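Local coordinates for glyoxylate-induced Protein (Pseudomonas aeruginosa, PDB 1SQ4), which is a bicupin protein of unconfirmed function that may act as a ureidoglycine aminohydrolase, at residues Tyr6-His10 and Phe95-Gly99; Ala90-Leu94 and Asp190-Asn194; Gly115-Pro121 and Pro154-Asn160. All coordinates share one frame; numbering follows the deposited sequence.

Contact 1 of 3, residues Tyr6-His10 and Phe95-Gly99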
loop_
_atom_site.group_PDB
_atom_site.type_symbol
_atom_site.label_atom_id
_atom_site.label_comp_id
_atom_site.label_asym_id
_atom_site.label_seq_id
_atom_site.Cartn_x
_atom_site.Cartn_y
_atom_site.Cartn_z
ATOM N N TYR A 6 -17.690 -34.582 -6.017
ATOM C CA TYR A 6 -16.700 -33.731 -6.648
ATOM C C TYR A 6 -17.400 -32.613 -7.403
ATOM O O TYR A 6 -18.389 -32.838 -8.093
ATOM C CB TYR A 6 -15.845 -34.550 -7.606
ATOM C CG TYR A 6 -15.339 -35.852 -7.034
ATOM C CD1 TYR A 6 -14.216 -35.901 -6.203
ATOM C CD2 TYR A 6 -15.967 -37.045 -7.359
ATOM C CE1 TYR A 6 -13.731 -37.130 -5.719
ATOM C CE2 TYR A 6 -15.502 -38.260 -6.889
ATOM C CZ TYR A 6 -14.392 -38.304 -6.079
ATOM O OH TYR A 6 -13.953 -39.542 -5.677
ATOM N N TYR A 7 -16.898 -31.400 -7.256
ATOM C CA TYR A 7 -17.496 -30.274 -7.942
ATOM C C TYR A 7 -17.100 -30.297 -9.409
ATOM O O TYR A 7 -15.985 -30.704 -9.758
ATOM C CB TYR A 7 -17.054 -28.956 -7.304
ATOM C CG TYR A 7 -17.450 -27.740 -8.106
ATOM C CD1 TYR A 7 -16.667 -27.293 -9.171
ATOM C CD2 TYR A 7 -18.613 -27.028 -7.803
ATOM C CE1 TYR A 7 -17.032 -26.159 -9.909
ATOM C CE2 TYR A 7 -18.984 -25.894 -8.543
ATOM C CZ TYR A 7 -18.190 -25.465 -9.587
ATOM O OH TYR A 7 -18.533 -24.330 -10.292
ATOM N N ALA A 8 -18.025 -29.857 -10.261
ATOM C CA ALA A 8 -17.797 -29.805 -11.700
ATOM C C ALA A 8 -18.526 -28.611 -12.308
ATOM O O ALA A 8 -19.727 -28.443 -12.120
ATOM C CB ALA A 8 -18.268 -31.094 -12.356
ATOM N N PRO A 9 -17.797 -27.767 -13.054
ATOM C CA PRO A 9 -18.358 -26.582 -13.697
ATOM C C PRO A 9 -19.468 -26.990 -14.630
ATOM O O PRO A 9 -19.473 -28.104 -15.156
ATOM C CB PRO A 9 -17.183 -26.016 -14.481
ATOM C CG PRO A 9 -15.999 -26.536 -13.770
ATOM C CD PRO A 9 -16.392 -27.941 -13.452
ATOM N N HIS A 10 -20.402 -26.075 -14.839
ATOM C CA HIS A 10 -21.521 -26.317 -15.732
ATOM C C HIS A 10 -21.678 -25.138 -16.679
ATOM O O HIS A 10 -22.431 -25.201 -17.648
ATOM C CB HIS A 10 -22.807 -26.550 -14.929
ATOM C CG HIS A 10 -22.939 -27.950 -14.397
ATOM N ND1 HIS A 10 -24.141 -28.469 -13.964
ATOM C CD2 HIS A 10 -22.027 -28.937 -14.250
ATOM C CE1 HIS A 10 -23.962 -29.719 -13.574
ATOM N NE2 HIS A 10 -22.689 -30.030 -13.736
ATOM N N PHE A 95 -8.745 -37.116 -14.534
ATOM C CA PHE A 95 -9.485 -37.288 -13.299
ATOM C C PHE A 95 -10.937 -36.904 -13.498
ATOM O O PHE A 95 -11.279 -35.718 -13.501
ATOM C CB PHE A 95 -8.881 -36.412 -12.208
ATOM C CG PHE A 95 -9.561 -36.553 -10.888
ATOM C CD1 PHE A 95 -9.460 -37.738 -10.172
ATOM C CD2 PHE A 95 -10.341 -35.520 -10.381
ATOM C CE1 PHE A 95 -10.123 -37.889 -8.970
ATOM C CE2 PHE A 95 -11.009 -35.666 -9.173
ATOM C CZ PHE A 95 -10.906 -36.852 -8.466
ATOM N N VAL A 96 -11.803 -37.898 -13.638
ATOM C CA VAL A 96 -13.210 -37.611 -13.859
ATOM C C VAL A 96 -13.937 -37.187 -12.589
ATOM O O VAL A 96 -13.810 -37.820 -11.543
ATOM C CB VAL A 96 -13.911 -38.820 -14.493
ATOM C CG1 VAL A 96 -13.626 -40.039 -13.673
ATOM C CG2 VAL A 96 -15.409 -38.568 -14.590
ATOM N N VAL A 97 -14.699 -36.102 -12.699
ATOM C CA VAL A 97 -15.446 -35.581 -11.564
ATOM C C VAL A 97 -16.955 -35.736 -11.712
ATOM O O VAL A 97 -17.690 -35.650 -10.730
ATOM C CB VAL A 97 -15.128 -34.092 -11.315
ATOM C CG1 VAL A 97 -13.688 -33.940 -10.887
ATOM C CG2 VAL A 97 -15.400 -33.283 -12.564
ATOM N N GLU A 98 -17.429 -35.963 -12.928
ATOM C CA GLU A 98 -18.857 -36.129 -13.126
ATOM C C GLU A 98 -19.092 -36.883 -14.403
ATOM O O GLU A 98 -18.469 -36.594 -15.425
ATOM C CB GLU A 98 -19.541 -34.779 -13.204
ATOM C CG GLU A 98 -21.036 -34.820 -13.062
ATOM C CD GLU A 98 -21.611 -33.430 -13.089
ATOM O OE1 GLU A 98 -21.890 -32.929 -14.196
ATOM O OE2 GLU A 98 -21.748 -32.819 -12.005
ATOM N N GLY A 99 -19.994 -37.856 -14.333
ATOM C CA GLY A 99 -20.305 -38.668 -15.495
ATOM C C GLY A 99 -19.380 -39.864 -15.636
ATOM O O GLY A 99 -18.620 -40.193 -14.724
#

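Contact 2 of 3, residues Ala90-Leu94 and Asp190-Asn194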
loop_
_atom_site.group_PDB
_atom_site.type_symbol
_atom_site.label_atom_id
_atom_site.label_comp_id
_atom_site.label_asym_id
_atom_site.label_seq_id
_atom_site.Cartn_x
_atom_site.Cartn_y
_atom_site.Cartn_z
ATOM N N ALA A 90 4.144 -34.773 -24.152
ATOM C CA ALA A 90 3.171 -34.491 -23.116
ATOM C C ALA A 90 2.724 -35.729 -22.338
ATOM O O ALA A 90 2.330 -36.744 -22.918
ATOM C CB ALA A 90 1.955 -33.804 -23.725
ATOM N N GLU A 91 2.808 -35.649 -21.017
ATOM C CA GLU A 91 2.351 -36.740 -20.167
ATOM C C GLU A 91 1.056 -36.184 -19.585
ATOM O O GLU A 91 0.846 -34.970 -19.609
ATOM C CB GLU A 91 3.370 -37.038 -19.066
ATOM C CG GLU A 91 3.613 -35.891 -18.113
ATOM C CD GLU A 91 4.693 -36.197 -17.084
ATOM O OE1 GLU A 91 5.767 -35.565 -17.154
ATOM O OE2 GLU A 91 4.469 -37.065 -16.201
ATOM N N ALA A 92 0.183 -37.046 -19.078
ATOM C CA ALA A 92 -1.078 -36.561 -18.531
ATOM C C ALA A 92 -1.653 -37.358 -17.361
ATOM O O ALA A 92 -1.179 -38.440 -17.004
ATOM C CB ALA A 92 -2.129 -36.482 -19.647
ATOM N N VAL A 93 -2.688 -36.777 -16.770
ATOM C CA VAL A 93 -3.423 -37.382 -15.684
ATOM C C VAL A 93 -4.876 -36.976 -15.907
ATOM O O VAL A 93 -5.199 -35.785 -15.988
ATOM C CB VAL A 93 -2.958 -36.874 -14.310
ATOM C CG1 VAL A 93 -3.874 -37.415 -13.230
ATOM C CG2 VAL A 93 -1.529 -37.312 -14.048
ATOM N N LEU A 94 -5.745 -37.968 -16.042
ATOM C CA LEU A 94 -7.166 -37.723 -16.247
ATOM C C LEU A 94 -7.882 -38.031 -14.948
ATOM O O LEU A 94 -7.657 -39.075 -14.326
ATOM C CB LEU A 94 -7.706 -38.611 -17.378
ATOM C CG LEU A 94 -7.902 -38.042 -18.791
ATOM C CD1 LEU A 94 -6.711 -37.227 -19.232
ATOM C CD2 LEU A 94 -8.149 -39.189 -19.752
ATOM N N ASP A 190 7.953 -37.971 -12.830
ATOM C CA ASP A 190 8.518 -36.657 -12.582
ATOM C C ASP A 190 7.436 -35.678 -12.147
ATOM O O ASP A 190 7.645 -34.468 -12.110
ATOM C CB ASP A 190 9.269 -36.163 -13.828
ATOM C CG ASP A 190 8.353 -35.819 -14.990
ATOM O OD1 ASP A 190 7.206 -36.305 -15.042
ATOM O OD2 ASP A 190 8.802 -35.060 -15.875
HETATM N N MSE A 191 6.278 -36.215 -11.795
HETATM C CA MSE A 191 5.176 -35.380 -11.352
HETATM C C MSE A 191 4.191 -36.197 -10.538
HETATM O O MSE A 191 3.986 -37.386 -10.789
HETATM C CB MSE A 191 4.428 -34.781 -12.539
HETATM C CG MSE A 191 3.538 -35.776 -13.256
HETATM SE SE MSE A 191 2.220 -34.874 -14.334
HETATM C CE MSE A 191 1.491 -36.395 -15.302
ATOM N N HIS A 192 3.575 -35.547 -9.564
ATOM C CA HIS A 192 2.592 -36.207 -8.741
ATOM C C HIS A 192 1.315 -35.384 -8.802
ATOM O O HIS A 192 1.351 -34.153 -8.833
ATOM C CB HIS A 192 3.066 -36.293 -7.286
ATOM C CG HIS A 192 4.223 -37.225 -7.064
ATOM N ND1 HIS A 192 5.049 -37.115 -5.962
ATOM C CD2 HIS A 192 4.658 -38.304 -7.751
ATOM C CE1 HIS A 192 5.938 -38.090 -5.986
ATOM N NE2 HIS A 192 5.726 -38.829 -7.058
ATOM N N VAL A 193 0.187 -36.077 -8.850
ATOM C CA VAL A 193 -1.122 -35.445 -8.853
ATOM C C VAL A 193 -1.855 -36.220 -7.764
ATOM O O VAL A 193 -2.313 -37.341 -7.992
ATOM C CB VAL A 193 -1.851 -35.636 -10.212
ATOM C CG1 VAL A 193 -3.174 -34.897 -10.203
ATOM C CG2 VAL A 193 -0.994 -35.123 -11.349
ATOM N N ASN A 194 -1.928 -35.644 -6.568
ATOM C CA ASN A 194 -2.606 -36.300 -5.442
ATOM C C ASN A 194 -3.809 -35.478 -5.005
ATOM O O ASN A 194 -4.154 -34.487 -5.637
ATOM C CB ASN A 194 -1.673 -36.439 -4.235
ATOM C CG ASN A 194 -0.276 -36.890 -4.615
ATOM O OD1 ASN A 194 -0.092 -37.935 -5.254
ATOM N ND2 ASN A 194 0.725 -36.111 -4.208
#

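Contact 3 of 3, residues Gly115-Pro121 and Pro154-Asn160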
loop_
_atom_site.group_PDB
_atom_site.type_symbol
_atom_site.label_atom_id
_atom_site.label_comp_id
_atom_site.label_asym_id
_atom_site.label_seq_id
_atom_site.Cartn_x
_atom_site.Cartn_y
_atom_site.Cartn_z
ATOM N N GLY A 115 -14.308 -40.048 -9.977
ATOM C CA GLY A 115 -13.313 -40.461 -9.009
ATOM C C GLY A 115 -12.205 -41.189 -9.749
ATOM O O GLY A 115 -11.110 -41.391 -9.222
ATOM N N GLY A 116 -12.495 -41.568 -10.994
ATOM C CA GLY A 116 -11.532 -42.284 -11.818
ATOM C C GLY A 116 -10.254 -41.524 -12.100
ATOM O O GLY A 116 -10.291 -40.386 -12.566
ATOM N N TYR A 117 -9.120 -42.163 -11.839
ATOM C CA TYR A 117 -7.808 -41.541 -12.046
ATOM C C TYR A 117 -7.016 -42.304 -13.106
ATOM O O TYR A 117 -6.887 -43.519 -13.043
ATOM C CB TYR A 117 -7.050 -41.546 -10.713
ATOM C CG TYR A 117 -5.743 -40.771 -10.651
ATOM C CD1 TYR A 117 -5.675 -39.534 -10.011
ATOM C CD2 TYR A 117 -4.558 -41.332 -11.118
ATOM C CE1 TYR A 117 -4.460 -38.879 -9.819
ATOM C CE2 TYR A 117 -3.339 -40.690 -10.934
ATOM C CZ TYR A 117 -3.293 -39.463 -10.277
ATOM O OH TYR A 117 -2.073 -38.860 -10.055
ATOM N N ALA A 118 -6.473 -41.586 -14.076
ATOM C CA ALA A 118 -5.713 -42.231 -15.133
ATOM C C ALA A 118 -4.419 -41.490 -15.449
ATOM O O ALA A 118 -4.414 -40.269 -15.586
ATOM C CB ALA A 118 -6.576 -42.348 -16.388
ATOM N N PHE A 119 -3.322 -42.237 -15.541
ATOM C CA PHE A 119 -2.018 -41.667 -15.859
ATOM C C PHE A 119 -1.596 -42.143 -17.238
ATOM O O PHE A 119 -1.511 -43.345 -17.511
ATOM C CB PHE A 119 -0.962 -42.077 -14.831
ATOM C CG PHE A 119 0.426 -41.615 -15.183
ATOM C CD1 PHE A 119 1.346 -42.496 -15.741
ATOM C CD2 PHE A 119 0.790 -40.277 -15.033
ATOM C CE1 PHE A 119 2.598 -42.052 -16.152
ATOM C CE2 PHE A 119 2.036 -39.826 -15.442
ATOM C CZ PHE A 119 2.940 -40.716 -16.002
ATOM N N ILE A 120 -1.325 -41.186 -18.107
ATOM C CA ILE A 120 -0.947 -41.488 -19.465
ATOM C C ILE A 120 0.482 -41.055 -19.640
ATOM O O ILE A 120 0.799 -39.901 -19.426
ATOM C CB ILE A 120 -1.836 -40.712 -20.422
ATOM C CG1 ILE A 120 -3.297 -41.000 -20.091
ATOM C CG2 ILE A 120 -1.533 -41.070 -21.849
ATOM C CD1 ILE A 120 -4.248 -40.245 -20.973
ATOM N N PRO A 121 1.378 -41.994 -19.973
ATOM C CA PRO A 121 2.802 -41.691 -20.177
ATOM C C PRO A 121 3.046 -40.961 -21.496
ATOM O O PRO A 121 2.269 -41.086 -22.441
ATOM C CB PRO A 121 3.466 -43.069 -20.119
ATOM C CG PRO A 121 2.386 -43.986 -20.585
ATOM C CD PRO A 121 1.166 -43.447 -19.877
ATOM N N PRO A 154 7.547 -44.002 -17.179
ATOM C CA PRO A 154 6.550 -44.513 -16.243
ATOM C C PRO A 154 5.471 -45.259 -17.001
ATOM O O PRO A 154 5.134 -44.900 -18.133
ATOM C CB PRO A 154 6.038 -43.250 -15.568
ATOM C CG PRO A 154 6.162 -42.234 -16.643
ATOM C CD PRO A 154 7.504 -42.537 -17.255
ATOM N N GLU A 155 4.946 -46.317 -16.393
ATOM C CA GLU A 155 3.901 -47.113 -17.032
ATOM C C GLU A 155 2.531 -46.595 -16.649
ATOM O O GLU A 155 2.322 -46.145 -15.526
ATOM C CB GLU A 155 4.044 -48.590 -16.647
ATOM C CG GLU A 155 5.067 -49.345 -17.503
ATOM C CD GLU A 155 5.599 -50.595 -16.822
ATOM O OE1 GLU A 155 6.042 -50.498 -15.649
ATOM O OE2 GLU A 155 5.593 -51.674 -17.460
ATOM N N ALA A 156 1.610 -46.644 -17.605
ATOM C CA ALA A 156 0.246 -46.188 -17.402
ATOM C C ALA A 156 -0.469 -47.042 -16.380
ATOM O O ALA A 156 0.021 -48.087 -15.966
ATOM C CB ALA A 156 -0.515 -46.233 -18.704
ATOM N N PHE A 157 -1.635 -46.572 -15.965
ATOM C CA PHE A 157 -2.453 -47.290 -15.015
ATOM C C PHE A 157 -3.724 -46.490 -14.785
ATOM O O PHE A 157 -3.758 -45.280 -15.014
ATOM C CB PHE A 157 -1.672 -47.533 -13.717
ATOM C CG PHE A 157 -1.238 -46.288 -13.013
ATOM C CD1 PHE A 157 -2.119 -45.615 -12.182
ATOM C CD2 PHE A 157 0.043 -45.778 -13.191
ATOM C CE1 PHE A 157 -1.738 -44.459 -11.532
ATOM C CE2 PHE A 157 0.441 -44.615 -12.544
ATOM C CZ PHE A 157 -0.455 -43.954 -11.716
ATOM N N VAL A 158 -4.778 -47.190 -14.383
ATOM C CA VAL A 158 -6.080 -46.586 -14.130
ATOM C C VAL A 158 -6.587 -47.128 -12.797
ATOM O O VAL A 158 -6.317 -48.281 -12.436
ATOM C CB VAL A 158 -7.089 -46.948 -15.239
ATOM C CG1 VAL A 158 -8.418 -46.240 -15.004
ATOM C CG2 VAL A 158 -6.519 -46.577 -16.596
ATOM N N THR A 159 -7.325 -46.291 -12.074
ATOM C CA THR A 159 -7.846 -46.664 -10.775
ATOM C C THR A 159 -8.812 -45.575 -10.319
ATOM O O THR A 159 -9.125 -44.669 -11.090
ATOM C CB THR A 159 -6.681 -46.817 -9.764
ATOM O OG1 THR A 159 -7.187 -47.198 -8.478
ATOM C CG2 THR A 159 -5.908 -45.511 -9.649
ATOM N N ASN A 160 -9.292 -45.670 -9.081
ATOM C CA ASN A 160 -10.212 -44.677 -8.541
ATOM C C ASN A 160 -9.741 -44.302 -7.131
ATOM O O ASN A 160 -9.440 -45.166 -6.312
ATOM C CB ASN A 160 -11.649 -45.231 -8.537
ATOM C CG ASN A 160 -12.698 -44.168 -8.206
ATOM O OD1 ASN A 160 -12.713 -43.624 -7.103
ATOM N ND2 ASN A 160 -13.577 -43.871 -9.169
#

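Contact 1 of 3, residues Tyr6-His10 and Phe95-Gly99
V97 forms the apolar centre, taking the N-terminal arm along one flank of its side chain. Its CB lies 3.8 Å from Y6 CB, while its CG2 branch, set between the backbone N and the carbonyl carbon, meets A8 CB at 3.6 Å. Between these two touches the carbonyl O of Y7 rests against V97 CB, so the arm is fitted to the valine by main chain as well as side chains. Farther back along strand 90-98, F95 reaches up with the CZ end of its ring, which comes 4.0 Å from Y6 CE1. The pair is T-shaped, with the edge of F95 directed at the Y6 face, ring centroids 5.6 Å apart and planes at 87°. The Y6 hydroxyl continues past this pair to hydrogen-bond E161. At the other end the contact turns polar. E98 runs extended beyond CG, skirting A8 CB, and its OE1 accepts a hydrogen bond from H10 NE2 at 3.0 Å through the syn lone pair. The carboxylate stands steeply against the imidazole plane, at 77°, and OE2 receives a second, weak bond from the same nitrogen. R137 forms a salt bridge with OE1, so OE1 is held by both H10 and R137. V97 and E98 both face R137 on the adjacent strand 136-144, a classic beta bulge near the end of a cupin barrel strand, here overlaid by the N-terminal arm.

Contact 2 of 3, residues Ala90-Leu94 and Asp190-Asn194
M191, a selenomethionine, and E91 share the largest part of this buried contact, their side chains sliding past each other in opposite directions. M191 runs extended beyond CG toward strand 90-98, which brings its methyl CE beside the glutamate chain, 3.6 Å from E91 CG, and CE also lies close to OE2. The same methyl reaches V93, where CG2 is 3.4 Å away from M191 CE, so the end of one long side chain fills the space between two residues of the facing strand. V93 in turn points at V193 tip to tip. With V93 CG1 anti to the backbone N (chi1 173°), its CG2 is left to meet V193 CG2 at 3.5 Å. Beyond the methyl the contact becomes polar: E91 and D190 approach from opposite directions with nearly coplanar carboxylates, E91 OE1 lying 2.7 Å from D190 OD1. D190 OD2 has partners of its own in the backbone N of Q146 and a salt bridge to K143, whose charge probably eases the meeting of the two acids. The segments run nearly parallel, 13° apart, with axes 8.9 Å from each other, a spacing that leaves their side chains interleaved as two sheets pack face to face. Strand 90-98 lies between 136-144 and 116-120 in one sheet, and strand 191-198 between 258-265 and 176-179 in the other.

Contact 3 of 3, residues Gly115-Pro121 and Pro154-Asn160
F119 and F157 face each other as a hydrogen-bonded pair of antiparallel strands, and the F119 side chain carries much of the packing between them. Its CB sits over one face of the F157 ring, offset toward the rim and 3.7 Å from F157 CZ, a CH-pi contact. F157 offers this face because its CG lies between the backbone N and the carbonyl carbon (chi1 61°), which tips the ring back across the neighbouring strand. Next along, F119 CG is 4.0 Å from F157 CE2; the two rings are near parallel but slid apart, so they barely overlap. CD1 then passes the carbonyl of E155, 3.8 Å from its O. At the far end CE1 meets P154 CG at 3.6 Å, the proline crossing at about a right angle near the ring plane, and CZ touches the same carbon. H189 adds an edge-to-face ring contact.

The backbone pairing adds strand 157-160 to the outer side of 116-120, making it the outermost strand of this cupin sheet within the chain. Y117 and T159 exchange bonds in both directions: T159 N reaches Y117 O at 3.0 Å, and Y117 N gives its hydrogen to T159 O. F119 N donates to F157 O at 3.1 Å.

The Y117 ring leaves on the same face as F119 and F157; its CE2 brushes F157 CE1, and its hydroxyl reaches V193 O. On the other face A118 packs loosely on V158. N160 carries its amide back along G115, where ND2 bonds P114 O and OD1 accepts from Q162 N. Beyond the strands, P121 CD rests 3.5 Å from A156 CB.

Contacts 1 and 2 share strand 90-98, and contact 3 lies beside it in the same sheet, on strands 116-120 and 157-160. Contact 1 uses the C-terminal end of the shared strand and contact 2 its first half, their centres about 18 Å apart. The centres of contacts 2 and 3 are about 9 Å apart; F119 packs on M191, and L94 N probably bonds A118 O. Contact 3 lies about 17 Å from contact 1, yet G115 and G116 pair with V96. Along the chain contact 1 closes before contact 3 opens, contact 3 is nested inside the loop closed by contact 2, and contacts 1 and 2 cross. One cupin sheet thus receives the N-terminal arm, its own edge strand and the sheet of the second cupin.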